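Local coordinates for protein putative agmatine deiminase (Streptococcus mutans, PDB 2EWO) that probably hydrolyses agmatine to N-carbamoylputrescine and ammonia, as a member of the peptidyl-arginine deiminase family of guanidino-group-modifying enzymes, at residues N7-G19 / E195-V207. Sequence-based numbering, arbitrary orientation.
Sequences NTTPKQDGFRMPG and EDKLKDYLNCVKV
Thr9 and Lys11, at the start of a single short helical turn near the N-terminus, meet the last turn of helix 191-202 in this guanidino-group-modifying (GME) fold. Asp200 O takes two hydrogen bonds, from Thr9 OG1 at 2.7 Å and from Lys11 N at 3.1 Å. They arrive differently: the hydroxyl stands well above the carbonyl plane, whereas the amide lies much nearer to it, tilted by 16°. Thr9 reaches this position with OG1 anti to its backbone N (chi1 -167°), which also sets OG1 over one face of the Tyr201 ring, near its rim. Beside it, Pro10 CD packs 3.4 Å from Tyr201 CD1.

The side chain of Lys11 can be followed outward along the helix end. CB and CG lie against the side-chain amide of Asn203, the first residue past the helix to leave helical angles, with positive phi. CD runs on past Asp200 OD1, and Lys11 CE comes within 3.2 Å of Asp200 OD1. Bends at chi3 and chi4 (both -72°) curl the tip back, so that Lys11 NZ makes a weak hydrogen bond to Lys199 O and stays 4.5 Å from Asp200 OD1, a distance at which the opposite charges probably still attract without a salt bridge.

Farther along, the chain of 7-19 leaves the turn through Gly14. Arg16 lays only its near end on this contact, its guanidinium pairing with Asp109 and Glu22, while Arg16 CB rests 3.8 Å from Asn203 CB.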
# COMPACT_ATOMS: atom_id res chain seq x y z
N ASN A 7 27.39 -22.17 2.23
CA ASN A 7 27.92 -23.51 2.39
C ASN A 7 28.74 -23.76 3.64
O ASN A 7 29.27 -24.86 3.83
CB ASN A 7 28.72 -23.90 1.15
CG ASN A 7 27.82 -24.44 0.05
OD1 ASN A 7 27.20 -25.50 0.20
ND2 ASN A 7 27.74 -23.71 -1.06
N THR A 8 28.83 -22.76 4.50
CA THR A 8 29.61 -22.89 5.72
C THR A 8 28.93 -22.13 6.84
O THR A 8 28.04 -21.32 6.61
CB THR A 8 31.02 -22.35 5.51
OG1 THR A 8 30.93 -21.00 5.04
CG2 THR A 8 31.77 -23.18 4.49
N THR A 9 29.36 -22.40 8.07
CA THR A 9 28.77 -21.75 9.23
C THR A 9 29.77 -20.81 9.90
O THR A 9 30.98 -21.01 9.83
CB THR A 9 28.32 -22.78 10.27
OG1 THR A 9 27.49 -22.13 11.25
CG2 THR A 9 29.52 -23.39 10.98
N PRO A 10 29.25 -19.76 10.58
CA PRO A 10 30.10 -18.79 11.27
C PRO A 10 31.25 -19.41 12.08
O PRO A 10 32.34 -18.84 12.16
CB PRO A 10 29.11 -18.03 12.14
CG PRO A 10 27.89 -18.02 11.29
CD PRO A 10 27.83 -19.44 10.78
N LYS A 11 31.00 -20.56 12.69
CA LYS A 11 32.02 -21.24 13.49
C LYS A 11 33.22 -21.57 12.61
O LYS A 11 34.36 -21.32 12.99
CB LYS A 11 31.47 -22.53 14.10
CG LYS A 11 32.49 -23.31 14.94
CD LYS A 11 32.02 -24.73 15.25
CE LYS A 11 30.89 -24.77 16.27
NZ LYS A 11 31.35 -24.42 17.64
N GLN A 12 32.95 -22.12 11.43
CA GLN A 12 34.01 -22.49 10.51
C GLN A 12 34.61 -21.25 9.88
O GLN A 12 35.83 -21.16 9.71
CB GLN A 12 33.44 -23.36 9.40
CG GLN A 12 32.43 -24.35 9.89
CD GLN A 12 31.45 -24.72 8.81
OE1 GLN A 12 30.46 -25.41 9.07
NE2 GLN A 12 31.71 -24.28 7.59
N ASP A 13 33.75 -20.30 9.53
CA ASP A 13 34.18 -19.05 8.90
C ASP A 13 34.94 -18.11 9.84
O ASP A 13 35.49 -17.10 9.40
CB ASP A 13 32.96 -18.32 8.32
CG ASP A 13 32.39 -19.02 7.10
OD1 ASP A 13 32.30 -20.26 7.12
OD2 ASP A 13 32.02 -18.32 6.13
N GLY A 14 34.96 -18.45 11.12
CA GLY A 14 35.67 -17.63 12.09
C GLY A 14 34.95 -16.35 12.47
O GLY A 14 35.55 -15.27 12.44
N PHE A 15 33.67 -16.45 12.80
CA PHE A 15 32.90 -15.28 13.22
C PHE A 15 32.20 -15.63 14.53
O PHE A 15 32.02 -16.81 14.84
CB PHE A 15 31.87 -14.87 12.17
CG PHE A 15 32.47 -14.22 10.95
CD1 PHE A 15 33.28 -14.96 10.08
CD2 PHE A 15 32.20 -12.89 10.66
CE1 PHE A 15 33.82 -14.37 8.94
CE2 PHE A 15 32.74 -12.29 9.52
CZ PHE A 15 33.55 -13.04 8.66
N ARG A 16 31.79 -14.61 15.27
CA ARG A 16 31.14 -14.81 16.57
C ARG A 16 30.35 -13.60 17.01
O ARG A 16 30.84 -12.47 16.94
CB ARG A 16 32.19 -15.12 17.64
CG ARG A 16 33.42 -14.20 17.58
CD ARG A 16 34.31 -14.30 18.81
NE ARG A 16 33.83 -13.47 19.91
CZ ARG A 16 33.93 -12.15 19.95
NH1 ARG A 16 34.50 -11.49 18.95
NH2 ARG A 16 33.44 -11.47 20.98
N MSE A 17 29.13 -13.83 17.49
CA MSE A 17 28.31 -12.74 17.98
C MSE A 17 29.06 -12.18 19.19
O MSE A 17 29.19 -12.86 20.21
CB MSE A 17 26.93 -13.24 18.40
CG MSE A 17 26.09 -12.17 19.11
SE MSE A 17 24.32 -12.78 19.70
CE MSE A 17 23.38 -11.06 19.76
N PRO A 18 29.56 -10.93 19.09
CA PRO A 18 30.30 -10.24 20.14
C PRO A 18 29.34 -9.79 21.22
O PRO A 18 28.17 -9.56 20.93
CB PRO A 18 30.89 -9.06 19.40
CG PRO A 18 29.73 -8.66 18.55
CD PRO A 18 29.30 -10.00 17.97
N GLY A 19 29.84 -9.65 22.44
CA GLY A 19 29.00 -9.23 23.54
C GLY A 19 28.30 -7.90 23.31
O GLY A 19 28.88 -6.95 22.79
N GLU A 195 20.96 -26.92 20.23
CA GLU A 195 22.19 -26.45 20.84
C GLU A 195 23.26 -26.36 19.76
O GLU A 195 23.99 -25.37 19.68
CB GLU A 195 22.65 -27.40 21.94
CG GLU A 195 21.70 -27.51 23.13
CD GLU A 195 22.21 -28.47 24.19
OE1 GLU A 195 22.48 -29.64 23.85
OE2 GLU A 195 22.32 -28.04 25.37
N ASP A 196 23.34 -27.38 18.91
CA ASP A 196 24.34 -27.39 17.85
C ASP A 196 24.23 -26.15 16.97
O ASP A 196 25.23 -25.50 16.66
CB ASP A 196 24.19 -28.66 17.02
CG ASP A 196 24.07 -29.89 17.88
OD1 ASP A 196 24.94 -30.07 18.76
OD2 ASP A 196 23.11 -30.67 17.69
N LYS A 197 23.01 -25.82 16.57
CA LYS A 197 22.80 -24.65 15.74
C LYS A 197 23.36 -23.41 16.47
O LYS A 197 24.22 -22.71 15.93
CB LYS A 197 21.31 -24.48 15.45
CG LYS A 197 21.01 -24.09 14.02
CD LYS A 197 21.41 -25.20 13.04
CE LYS A 197 20.30 -26.24 12.87
NZ LYS A 197 19.12 -25.71 12.10
N LEU A 198 22.87 -23.17 17.69
CA LEU A 198 23.31 -22.04 18.51
C LEU A 198 24.83 -22.03 18.64
O LEU A 198 25.45 -20.97 18.83
CB LEU A 198 22.69 -22.12 19.91
CG LEU A 198 21.24 -21.66 20.14
CD1 LEU A 198 20.69 -22.31 21.40
CD2 LEU A 198 21.19 -20.15 20.26
N LYS A 199 25.43 -23.20 18.53
CA LYS A 199 26.88 -23.27 18.63
C LYS A 199 27.52 -22.93 17.30
O LYS A 199 28.63 -22.41 17.27
CB LYS A 199 27.31 -24.66 19.10
CG LYS A 199 26.82 -24.99 20.50
CD LYS A 199 27.39 -26.30 20.99
CE LYS A 199 27.02 -26.55 22.44
NZ LYS A 199 27.68 -27.78 22.95
N ASP A 200 26.83 -23.20 16.19
CA ASP A 200 27.42 -22.92 14.89
C ASP A 200 27.25 -21.51 14.37
O ASP A 200 28.09 -21.01 13.63
CB ASP A 200 26.88 -23.89 13.86
CG ASP A 200 27.12 -25.32 14.24
OD1 ASP A 200 28.28 -25.64 14.59
OD2 ASP A 200 26.16 -26.11 14.20
N TYR A 201 26.15 -20.88 14.75
CA TYR A 201 25.87 -19.53 14.28
C TYR A 201 26.20 -18.42 15.29
O TYR A 201 26.12 -17.23 14.97
CB TYR A 201 24.41 -19.46 13.86
CG TYR A 201 24.09 -20.39 12.71
CD1 TYR A 201 24.61 -20.16 11.44
CD2 TYR A 201 23.30 -21.52 12.90
CE1 TYR A 201 24.35 -21.03 10.37
CE2 TYR A 201 23.03 -22.40 11.84
CZ TYR A 201 23.56 -22.14 10.58
OH TYR A 201 23.27 -22.99 9.54
N LEU A 202 26.59 -18.83 16.49
CA LEU A 202 26.96 -17.89 17.54
C LEU A 202 28.41 -18.13 17.97
O LEU A 202 29.09 -17.23 18.46
CB LEU A 202 26.03 -18.05 18.75
CG LEU A 202 24.75 -17.21 18.76
CD1 LEU A 202 24.13 -17.21 17.38
CD2 LEU A 202 23.79 -17.76 19.79
N ASN A 203 28.86 -19.36 17.76
CA ASN A 203 30.21 -19.77 18.13
C ASN A 203 30.31 -19.91 19.64
O ASN A 203 31.29 -19.51 20.26
CB ASN A 203 31.24 -18.76 17.62
CG ASN A 203 32.32 -19.42 16.78
OD1 ASN A 203 33.21 -18.74 16.26
ND2 ASN A 203 32.26 -20.74 16.65
N CYS A 204 29.26 -20.48 20.23
CA CYS A 204 29.19 -20.70 21.67
C CYS A 204 29.41 -22.17 21.97
O CYS A 204 28.55 -23.00 21.68
CB CYS A 204 27.82 -20.27 22.20
SG CYS A 204 27.45 -18.50 22.09
N VAL A 205 30.56 -22.49 22.56
CA VAL A 205 30.87 -23.88 22.90
C VAL A 205 30.02 -24.41 24.07
O VAL A 205 30.11 -25.59 24.42
CB VAL A 205 32.39 -24.05 23.22
CG1 VAL A 205 33.20 -24.05 21.92
CG2 VAL A 205 32.88 -22.93 24.12
N LYS A 206 29.20 -23.54 24.67
CA LYS A 206 28.34 -23.96 25.77
C LYS A 206 27.04 -23.18 25.86
O LYS A 206 27.03 -21.95 25.76
CB LYS A 206 29.06 -23.84 27.11
CG LYS A 206 28.21 -24.30 28.29
CD LYS A 206 28.97 -24.22 29.59
CE LYS A 206 28.18 -24.84 30.73
NZ LYS A 206 28.95 -24.79 32.01
N VAL A 207 25.91 -23.91 26.14
CA VAL A 207 24.61 -23.23 26.20
C VAL A 207 23.95 -23.47 27.57
O VAL A 207 23.67 -24.62 27.95
CB VAL A 207 23.69 -23.77 25.10
CG1 VAL A 207 23.64 -25.30 25.04
CG2 VAL A 207 22.24 -23.31 25.25